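Local structure of histone-lysine N-methyltransferase SETMAR (Homo sapiens, 3BO5) at residues L124-Q129 with E144-G149. The protein dimethylates a lysine of histone H3 through its SET domain, using S-adenosylmethionine, and takes part in DNA double-strand break repair. The protein carries 2 engineered substitutions. Residues are numbered along the deposited sequence; the frame is centred on the assembly and turned at random.
Sequences LQFHFQ and EFIPKG
Glu144 sets CG between its backbone N and carbonyl carbon (chi1 53°) and then runs extended to CD, while His127 holds CG beside its own backbone N and anti to its carbonyl carbon (chi1 -69°); carboxylate and imidazole meet. OE1 of Glu144 accepts two hydrogen bonds from one residue. The backbone N of His127 reaches OE1 at 2.7 Å from the anti side, and ND1 of His127, also 2.7 Å from OE1, approaches nearly along the C-O axis, with the oxygen in the ring plane. A water close to Gln125 O and to OE1 of Glu144 can add at most a weak third bond to that oxygen. The same carboxylate lies at the edge of the Phe126 ring, CD of Glu144 being 3.9 Å from CD1 of Phe126, the two planes nearly perpendicular. Ile146 covers one face of that ring: CG1 sits over its centre in a CH-pi contact, 3.8 Å from the centroid, and CG2 packs 3.7 Å from CE2 of Phe126. CD1 of Ile146 extends to the edge of the Phe128 ring, 3.8 Å from CE1 of Phe128. An alanine at Glu144 would probably leave N and ND1 of His127 without their shared acceptor and the imidazole freer to turn. The contact ties the entry to strand 128-132 to the loop joining strands 138-142 and 151-160 of the SET domain, apart from the cofactor pocket. With ND1 as donor, the nearby carboxylate would be expected to favour a protonated imidazole.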
loop_
_atom_site.group_PDB
_atom_site.type_symbol
_atom_site.label_atom_id
_atom_site.label_comp_id
_atom_site.label_asym_id
_atom_site.label_seq_id
_atom_site.Cartn_x
_atom_site.Cartn_y
_atom_site.Cartn_z
ATOM N N LEU A 124 7.201 6.173 -6.635
ATOM C CA LEU A 124 7.487 4.934 -7.411
ATOM C C LEU A 124 8.870 4.992 -7.963
ATOM O O LEU A 124 9.302 6.049 -8.454
ATOM C CB LEU A 124 6.514 4.760 -8.603
ATOM C CG LEU A 124 5.051 4.726 -8.205
ATOM C CD1 LEU A 124 4.289 4.187 -9.386
ATOM C CD2 LEU A 124 4.762 3.838 -6.965
ATOM N N GLN A 125 9.531 3.842 -7.960
ATOM C CA GLN A 125 10.927 3.769 -8.482
ATOM C C GLN A 125 11.093 2.716 -9.542
ATOM O O GLN A 125 12.234 2.500 -10.040
ATOM C CB GLN A 125 11.887 3.504 -7.349
ATOM C CG GLN A 125 11.782 4.574 -6.232
ATOM C CD GLN A 125 12.219 5.928 -6.708
ATOM O OE1 GLN A 125 13.171 6.003 -7.483
ATOM N NE2 GLN A 125 11.691 6.993 -6.115
ATOM N N PHE A 126 9.996 2.038 -9.866
ATOM C CA PHE A 126 10.009 0.989 -10.917
ATOM C C PHE A 126 8.882 1.208 -11.887
ATOM O O PHE A 126 7.906 1.862 -11.553
ATOM C CB PHE A 126 9.876 -0.390 -10.277
ATOM C CG PHE A 126 10.948 -0.678 -9.250
ATOM C CD1 PHE A 126 12.234 -1.066 -9.711
ATOM C CD2 PHE A 126 10.711 -0.519 -7.887
ATOM C CE1 PHE A 126 13.267 -1.304 -8.774
ATOM C CE2 PHE A 126 11.663 -0.757 -6.946
ATOM C CZ PHE A 126 12.983 -1.132 -7.371
ATOM N N HIS A 127 9.019 0.609 -13.079
ATOM C CA HIS A 127 7.985 0.665 -14.080
ATOM C C HIS A 127 7.065 -0.539 -13.889
ATOM O O HIS A 127 7.510 -1.688 -14.061
ATOM C CB HIS A 127 8.650 0.621 -15.456
ATOM C CG HIS A 127 9.410 1.862 -15.768
ATOM N ND1 HIS A 127 10.697 2.069 -15.331
ATOM C CD2 HIS A 127 9.051 2.968 -16.463
ATOM C CE1 HIS A 127 11.110 3.256 -15.754
ATOM N NE2 HIS A 127 10.135 3.825 -16.428
ATOM N N PHE A 128 5.817 -0.223 -13.603
ATOM C CA PHE A 128 4.800 -1.239 -13.452
ATOM C C PHE A 128 3.883 -1.258 -14.608
ATOM O O PHE A 128 3.936 -0.359 -15.448
ATOM C CB PHE A 128 3.979 -0.926 -12.201
ATOM C CG PHE A 128 4.842 -0.805 -10.981
ATOM C CD1 PHE A 128 5.608 -1.857 -10.533
ATOM C CD2 PHE A 128 4.818 0.366 -10.216
ATOM C CE1 PHE A 128 6.439 -1.757 -9.405
ATOM C CE2 PHE A 128 5.648 0.467 -9.073
ATOM C CZ PHE A 128 6.463 -0.589 -8.671
ATOM N N GLN A 129 3.018 -2.272 -14.671
ATOM C CA GLN A 129 2.063 -2.403 -15.775
ATOM C C GLN A 129 0.813 -3.039 -15.223
ATOM O O GLN A 129 0.917 -4.055 -14.489
ATOM C CB GLN A 129 2.694 -3.259 -16.871
ATOM C CG GLN A 129 1.902 -3.379 -18.110
ATOM C CD GLN A 129 2.440 -4.476 -19.010
ATOM O OE1 GLN A 129 2.260 -5.650 -18.744
ATOM N NE2 GLN A 129 3.177 -4.086 -20.051
ATOM N N GLU A 144 10.245 -4.674 -14.358
ATOM C CA GLU A 144 11.667 -4.782 -14.058
ATOM C C GLU A 144 11.998 -5.427 -12.748
ATOM O O GLU A 144 11.142 -5.606 -11.882
ATOM C CB GLU A 144 12.295 -3.427 -14.132
ATOM C CG GLU A 144 11.660 -2.394 -13.332
ATOM C CD GLU A 144 12.307 -1.009 -13.571
ATOM O OE1 GLU A 144 11.581 -0.034 -13.811
ATOM O OE2 GLU A 144 13.568 -0.931 -13.631
ATOM N N PHE A 145 13.260 -5.831 -12.589
ATOM C CA PHE A 145 13.652 -6.507 -11.401
ATOM C C PHE A 145 13.468 -5.594 -10.184
ATOM O O PHE A 145 13.904 -4.461 -10.212
ATOM C CB PHE A 145 15.132 -6.874 -11.487
ATOM C CG PHE A 145 15.571 -7.781 -10.414
ATOM C CD1 PHE A 145 15.321 -9.155 -10.492
ATOM C CD2 PHE A 145 16.288 -7.301 -9.350
ATOM C CE1 PHE A 145 15.737 -10.002 -9.466
ATOM C CE2 PHE A 145 16.745 -8.166 -8.336
ATOM C CZ PHE A 145 16.449 -9.505 -8.389
ATOM N N ILE A 146 12.888 -6.120 -9.106
ATOM C CA ILE A 146 12.827 -5.385 -7.855
ATOM C C ILE A 146 13.554 -6.165 -6.745
ATOM O O ILE A 146 13.129 -7.218 -6.345
ATOM C CB ILE A 146 11.355 -5.189 -7.446
ATOM C CG1 ILE A 146 10.608 -4.405 -8.522
ATOM C CG2 ILE A 146 11.320 -4.377 -6.055
ATOM C CD1 ILE A 146 9.085 -4.274 -8.255
ATOM N N PRO A 147 14.640 -5.612 -6.225
ATOM C CA PRO A 147 15.343 -6.233 -5.102
ATOM C C PRO A 147 14.489 -6.344 -3.878
ATOM O O PRO A 147 13.727 -5.431 -3.554
ATOM C CB PRO A 147 16.517 -5.256 -4.834
ATOM C CG PRO A 147 16.752 -4.598 -6.193
ATOM C CD PRO A 147 15.300 -4.380 -6.691
ATOM N N LYS A 148 14.669 -7.431 -3.158
ATOM C CA LYS A 148 14.043 -7.657 -1.860
ATOM C C LYS A 148 14.201 -6.452 -0.975
ATOM O O LYS A 148 15.286 -5.921 -0.821
ATOM C CB LYS A 148 14.741 -8.808 -1.185
ATOM C CG LYS A 148 14.187 -9.169 0.167
ATOM C CD LYS A 148 14.802 -10.468 0.714
ATOM C CE LYS A 148 14.225 -10.747 2.072
ATOM N NZ LYS A 148 14.585 -12.106 2.575
ATOM N N GLY A 149 13.089 -6.027 -0.386
ATOM C CA GLY A 149 13.107 -4.940 0.547
ATOM C C GLY A 149 12.778 -3.597 -0.036
ATOM O O GLY A 149 12.479 -2.673 0.708
HETATM O O HOH W 1 13.352 1.904 -12.382
#